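Local structure of GENE 22 product (Bacillus phage spp1, 2XC8) at residues Val44-Thr49 with Tyr58-His63. The protein is a phage protein of uncertain function whose fold resembles a domain of the receptor-binding protein of lactococcal phage p2. Sequence-based numbering, arbitrary orientation.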
# COMPACT_ATOMS: atom_id res chain seq x y z
N VAL B 44 8.42 12.75 1.14
CA VAL B 44 9.70 12.25 1.58
C VAL B 44 9.98 10.93 0.94
O VAL B 44 9.12 10.14 0.75
CB VAL B 44 9.81 12.13 3.13
CG1 VAL B 44 8.97 11.03 3.66
CG2 VAL B 44 11.19 11.95 3.55
N SER B 45 11.21 10.71 0.58
CA SER B 45 11.63 9.43 0.10
C SER B 45 13.07 9.06 0.47
O SER B 45 13.85 9.92 0.75
CB SER B 45 11.31 9.30 -1.40
OG SER B 45 12.19 10.00 -2.19
N PHE B 46 13.39 7.77 0.50
CA PHE B 46 14.73 7.30 0.82
C PHE B 46 15.01 5.92 0.22
O PHE B 46 14.09 5.11 0.05
CB PHE B 46 14.98 7.29 2.34
CG PHE B 46 14.05 6.40 3.13
CD1 PHE B 46 14.43 5.10 3.45
CD2 PHE B 46 12.81 6.87 3.57
CE1 PHE B 46 13.58 4.27 4.18
CE2 PHE B 46 11.96 6.04 4.30
CZ PHE B 46 12.34 4.74 4.61
N ASP B 47 16.27 5.68 -0.12
CA ASP B 47 16.71 4.39 -0.64
C ASP B 47 16.81 3.37 0.49
O ASP B 47 17.23 3.70 1.60
CB ASP B 47 18.06 4.51 -1.34
CG ASP B 47 18.02 5.43 -2.55
OD1 ASP B 47 16.98 5.48 -3.24
OD2 ASP B 47 19.05 6.10 -2.81
N LEU B 48 16.41 2.13 0.21
CA LEU B 48 16.60 1.03 1.14
C LEU B 48 17.94 0.35 0.84
O LEU B 48 17.99 -0.81 0.42
CB LEU B 48 15.42 0.05 1.08
CG LEU B 48 14.10 0.54 1.68
CD1 LEU B 48 12.94 -0.32 1.20
CD2 LEU B 48 14.15 0.57 3.21
N THR B 49 19.01 1.11 1.06
CA THR B 49 20.37 0.70 0.72
C THR B 49 20.88 -0.39 1.65
O THR B 49 20.89 -0.21 2.87
CB THR B 49 21.34 1.91 0.75
OG1 THR B 49 20.77 3.01 0.01
CG2 THR B 49 22.69 1.55 0.14
N TYR B 58 15.95 0.46 8.89
CA TYR B 58 15.49 1.80 8.53
C TYR B 58 14.24 2.17 9.32
O TYR B 58 13.28 1.40 9.38
CB TYR B 58 15.22 1.91 7.03
CG TYR B 58 16.47 1.94 6.19
CD1 TYR B 58 17.12 3.14 5.93
CD2 TYR B 58 17.00 0.76 5.66
CE1 TYR B 58 18.28 3.17 5.16
CE2 TYR B 58 18.15 0.79 4.88
CZ TYR B 58 18.78 1.99 4.64
OH TYR B 58 19.92 2.02 3.87
N MSE B 59 14.25 3.35 9.91
CA MSE B 59 13.17 3.86 10.70
C MSE B 59 12.74 5.26 10.39
O MSE B 59 13.49 6.18 10.49
CB MSE B 59 13.55 3.78 12.15
CG MSE B 59 12.53 3.12 12.96
SE MSE B 59 12.86 1.30 13.34
CE MSE B 59 13.41 1.62 15.09
N LEU B 60 11.49 5.39 10.02
CA LEU B 60 10.97 6.70 9.63
C LEU B 60 10.04 7.26 10.71
O LEU B 60 9.11 6.58 11.15
CB LEU B 60 10.24 6.60 8.28
CG LEU B 60 9.71 7.88 7.62
CD1 LEU B 60 10.84 8.80 7.17
CD2 LEU B 60 8.82 7.53 6.44
N TYR B 61 10.32 8.49 11.14
CA TYR B 61 9.55 9.13 12.20
C TYR B 61 8.79 10.35 11.69
O TYR B 61 9.33 11.17 10.94
CB TYR B 61 10.46 9.56 13.36
CG TYR B 61 11.38 8.48 13.88
CD1 TYR B 61 10.87 7.35 14.53
CD2 TYR B 61 12.76 8.59 13.75
CE1 TYR B 61 11.71 6.36 15.02
CE2 TYR B 61 13.61 7.60 14.24
CZ TYR B 61 13.08 6.49 14.87
OH TYR B 61 13.92 5.51 15.36
N LEU B 62 7.53 10.47 12.10
CA LEU B 62 6.74 11.68 11.86
C LEU B 62 6.49 12.36 13.20
O LEU B 62 5.79 11.83 14.06
CB LEU B 62 5.42 11.35 11.15
CG LEU B 62 4.57 12.52 10.64
CD1 LEU B 62 5.22 13.19 9.43
CD2 LEU B 62 3.17 12.06 10.29
N HIS B 63 7.09 13.54 13.36
CA HIS B 63 7.02 14.28 14.62
C HIS B 63 6.59 15.72 14.40
O HIS B 63 6.72 16.26 13.30
CB HIS B 63 8.37 14.22 15.35
CG HIS B 63 9.54 14.54 14.47
ND1 HIS B 63 9.96 15.82 14.24
CD2 HIS B 63 10.36 13.73 13.76
CE1 HIS B 63 11.00 15.80 13.42
NE2 HIS B 63 11.26 14.54 13.12
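Y58 reaches from one beta-sheet to the loop that follows a strand of another and donates a hydrogen bond to a backbone carbonyl, Y58 OH to T49 O at 2.6 Å. The hydroxyl approaches in the carbonyl plane, along a lone pair of T49 O, with a C=O...O angle of 120°. This holds the tyrosine's far end beside the inverse gamma turn centred on L48. L48 lays its CD2 obliquely against the same ring, 3.8 Å from Y58 CD2. With chi1 of 61°, CG of F46 is flanked by both the backbone N and the carbonyl carbon, and its ring comes alongside that of Y58: the planes are 27° apart but slid, with centroids separated by 5.9 Å and little overlap. F46 CE1 meets Y58 CB at 4.0 Å, while L60 brings CD2 to the edge of the F46 ring, 4.1 Å from CE2. V44 CG1 touches L60 CD2 more loosely. Segments 44-47 and 58-63 run antiparallel, their axes 10.1 Å apart, so side chains join them, as between two facing sheets. Strand 37-47 pairs with strand 23-33; across this apolar layer, strand 56-64 lies between strands 93-103 and 71-79, whose V103 and W73 also pack here.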